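Local coordinates for protein malyl-CoA lyase/beta-methylmalyl-CoA lyase (Methylobacterium extorquens, PDB 5UGR) that is a magnesium-containing lyase of the HpcH/HpaI aldolase and citrate lyase family, built on a TIM barrel and assembled from six chains, at residues A150-S155 and Y220-I225. Numbering follows the deposited sequence.
Sequences AIATSS and YGLRPI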
ATOM      1  N   ALA A 150      -8.721  -1.843   7.871  1.00 11.70           N
ATOM      2  CA  ALA A 150      -7.775  -0.794   8.190  1.00 12.64           C
ATOM      3  C   ALA A 150      -8.141   0.008   9.423  1.00 12.42           C
ATOM      4  O   ALA A 150      -7.259   0.357  10.251  1.00 14.11           O
ATOM      5  CB  ALA A 150      -7.575   0.148   6.969  1.00 14.37           C
ATOM      6  N   ILE A 151      -9.419   0.265   9.585  1.00 11.15           N
ATOM      7  CA  ILE A 151      -9.851   0.988  10.807  1.00 11.07           C
ATOM      8  C   ILE A 151      -9.519   0.179  12.047  1.00 11.66           C
ATOM      9  O   ILE A 151      -9.187   0.727  13.095  1.00 12.59           O
ATOM     10  CB  ILE A 151     -11.368   1.331  10.707  1.00 11.75           C
ATOM     11  CG1 ILE A 151     -11.610   2.382   9.598  1.00 12.83           C
ATOM     12  CG2 ILE A 151     -11.921   1.808  12.039  1.00 13.43           C
ATOM     13  CD1 ILE A 151     -13.052   2.470   9.130  1.00 13.97           C
ATOM     14  N   ALA A 152      -9.584  -1.156  11.945  1.00 11.81           N
ATOM     15  CA  ALA A 152      -9.380  -1.982  13.120  1.00 12.04           C
ATOM     16  C   ALA A 152      -7.992  -1.864  13.764  1.00 13.29           C
ATOM     17  O   ALA A 152      -7.854  -2.214  14.933  1.00 14.78           O
ATOM     18  CB  ALA A 152      -9.630  -3.455  12.763  1.00 13.44           C
ATOM     19  N   THR A 153      -6.995  -1.417  13.013  1.00 11.74           N
ATOM     20  CA  THR A 153      -5.645  -1.240  13.489  1.00 12.38           C
ATOM     21  C   THR A 153      -5.222   0.219  13.662  1.00 12.19           C
ATOM     22  O   THR A 153      -4.027   0.539  13.682  1.00 16.05           O
ATOM     23  CB  THR A 153      -4.618  -2.023  12.670  1.00 14.17           C
ATOM     24  OG1 THR A 153      -4.608  -1.533  11.338  1.00 15.55           O
ATOM     25  CG2 THR A 153      -4.902  -3.540  12.712  1.00 18.10           C
ATOM     26  N   SER A 154      -6.206   1.101  13.834  1.00 13.14           N
ATOM     27  CA  SER A 154      -5.917   2.535  13.765  1.00 12.28           C
ATOM     28  C   SER A 154      -5.522   3.221  15.057  1.00 12.60           C
ATOM     29  O   SER A 154      -5.124   4.393  14.977  1.00 13.96           O
ATOM     30  CB  SER A 154      -7.149   3.239  13.203  1.00 12.75           C
ATOM     31  OG  SER A 154      -8.297   3.091  14.010  1.00 13.86           O
ATOM     32  N   SER A 155      -5.621   2.540  16.199  1.00 12.74           N
ATOM     33  CA  SER A 155      -5.242   3.195  17.474  1.00 12.45           C
ATOM     34  C   SER A 155      -5.061   2.149  18.552  1.00 12.41           C
ATOM     35  O   SER A 155      -5.882   1.245  18.679  1.00 13.70           O
ATOM     36  CB  SER A 155      -6.320   4.154  17.935  1.00 12.99           C
ATOM     37  OG  SER A 155      -6.061   4.682  19.235  1.00 13.40           O
ATOM     38  N   TYR A 220      -8.064  -8.474  14.871  1.00 12.78           N
ATOM     39  CA  TYR A 220      -7.244  -7.411  15.420  1.00 13.16           C
ATOM     40  C   TYR A 220      -7.527  -7.095  16.904  1.00 12.98           C
ATOM     41  O   TYR A 220      -7.051  -6.047  17.405  1.00 17.44           O
ATOM     42  CB  TYR A 220      -7.268  -6.211  14.493  1.00 14.60           C
ATOM     43  CG  TYR A 220      -6.703  -6.548  13.129  1.00 13.94           C
ATOM     44  CD1 TYR A 220      -5.381  -6.988  12.996  1.00 15.64           C
ATOM     45  CD2 TYR A 220      -7.467  -6.452  11.993  1.00 13.92           C
ATOM     46  CE1 TYR A 220      -4.876  -7.322  11.757  1.00 15.17           C
ATOM     47  CE2 TYR A 220      -6.977  -6.776  10.734  1.00 14.11           C
ATOM     48  CZ  TYR A 220      -5.664  -7.194  10.611  1.00 15.08           C
ATOM     49  OH  TYR A 220      -5.143  -7.547   9.378  1.00 16.04           O
ATOM     50  N   GLY A 221      -8.216  -8.027  17.590  1.00 13.93           N
ATOM     51  CA  GLY A 221      -8.322  -7.989  19.057  1.00 14.46           C
ATOM     52  C   GLY A 221      -9.434  -7.140  19.658  1.00 14.39           C
ATOM     53  O   GLY A 221      -9.347  -6.774  20.835  1.00 16.97           O
ATOM     54  N   LEU A 222     -10.419  -6.800  18.839  1.00 12.55           N
ATOM     55  CA  LEU A 222     -11.521  -5.933  19.260  1.00 12.22           C
ATOM     56  C   LEU A 222     -12.808  -6.692  19.561  1.00 13.02           C
ATOM     57  O   LEU A 222     -13.038  -7.776  19.057  1.00 14.48           O
ATOM     58  CB  LEU A 222     -11.811  -4.912  18.164  1.00 12.32           C
ATOM     59  CG  LEU A 222     -10.624  -4.183  17.548  1.00 12.85           C
ATOM     60  CD1 LEU A 222     -11.057  -3.234  16.441  1.00 14.01           C
ATOM     61  CD2 LEU A 222      -9.787  -3.474  18.578  1.00 14.21           C
ATOM     62  N   ARG A 223     -13.716  -6.041  20.320  1.00 11.86           N
ATOM     63  CA  ARG A 223     -15.059  -6.565  20.592  1.00 12.72           C
ATOM     64  C   ARG A 223     -16.005  -6.229  19.431  1.00 12.88           C
ATOM     65  O   ARG A 223     -16.169  -5.041  19.154  1.00 12.77           O
ATOM     66  CB  ARG A 223     -15.608  -5.979  21.893  1.00 14.27           C
ATOM     67  CG  ARG A 223     -14.744  -6.173  23.123  1.00 15.69           C
ATOM     68  CD  ARG A 223     -15.433  -5.669  24.372  1.00 17.49           C
ATOM     69  NE  ARG A 223     -15.544  -4.239  24.495  1.00 15.34           N
ATOM     70  CZ  ARG A 223     -14.589  -3.434  24.987  1.00 14.53           C
ATOM     71  NH1 ARG A 223     -14.853  -2.111  25.133  1.00 15.98           N
ATOM     72  NH2 ARG A 223     -13.384  -3.917  25.301  1.00 18.16           N
ATOM     73  N   PRO A 224     -16.663  -7.237  18.823  1.00 13.63           N
ATOM     74  CA  PRO A 224     -17.689  -6.947  17.826  1.00 13.98           C
ATOM     75  C   PRO A 224     -19.059  -6.820  18.508  1.00 13.27           C
ATOM     76  O   PRO A 224     -19.532  -7.780  19.156  1.00 13.21           O
ATOM     77  CB  PRO A 224     -17.655  -8.185  16.926  1.00 13.45           C
ATOM     78  CG  PRO A 224     -16.924  -9.266  17.653  1.00 16.17           C
ATOM     79  CD  PRO A 224     -16.390  -8.695  18.933  1.00 15.07           C
ATOM     80  N   ILE A 225     -19.686  -5.650  18.280  1.00 12.38           N
ATOM     81  CA  ILE A 225     -20.946  -5.287  18.938  1.00 13.35           C
ATOM     82  C   ILE A 225     -21.981  -4.995  17.870  1.00 12.14           C
ATOM     83  O   ILE A 225     -21.718  -4.259  16.899  1.00 12.75           O
ATOM     84  CB  ILE A 225     -20.777  -4.033  19.855  1.00 13.54           C
ATOM     85  CG1 ILE A 225     -19.580  -4.213  20.801  1.00 13.21           C
ATOM     86  CG2 ILE A 225     -22.071  -3.771  20.594  1.00 13.58           C
ATOM     87  CD1 ILE A 225     -19.667  -5.350  21.765  1.00 15.18           C
TER
HETATM   88  O   HOH W   1      -6.190  -3.134  16.757  1.00 42.89           O
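Thr153 lays its methyl group over one face of the Tyr220 ring, with CG2 3.7 Å from the ring centroid and 20° off the ring normal. This is a CH-pi contact, shifted toward the rim on the CG and CD1 side; Thr153 CG2 lies 3.5 Å from Tyr220 CD1. With chi1 at 63°, the threonine sets OG1 between its backbone N and carbonyl carbon and swings the methyl out beside the N, where the ring can receive it. A branched residue suits this exposed position, since it offers carbon to the ring and still carries a hydroxyl. The more tightly enclosed part of the contact centres on Ala152, whose small CB fits between two larger neighbours, 3.8 Å from Tyr220 CD2 and 4.0 Å from Leu222 CD1.

In the TIM barrel, residues 150-155 lead from helix 148-151 toward strand 158-163, while 220-225 join helix 207-220 to the next strand, 223-226; the contact therefore packs two successive helix-to-strand connections together. Gly221, the first residue to leave the helical conformation, has a positive phi of 86°, which favours glycine. Leu222 is directed toward 150-155, and its side chain also packs on Leu158 and Met161 of strand 158-163. The first connection opens with a type I beta turn from Ile151 to Ser154, in which Ile151 O accepts from both the backbone N and the hydroxyl of Ser154; Ser154 OG is 2.7 Å from Ile151 O, in the carbonyl plane on a lone pair.

No direct hydrogen bond crosses the looser polar side. A water lies between the two backbones, 2.6 Å from Ala152 O and 3.1 Å from Tyr220 O; with more acceptors around it than it has protons, it may not donate to both at once. At the far end of the tyrosine, the phenol OH hydrogen-bonds to Asn147 of a second subunit, carrying the ring into the subunit interface.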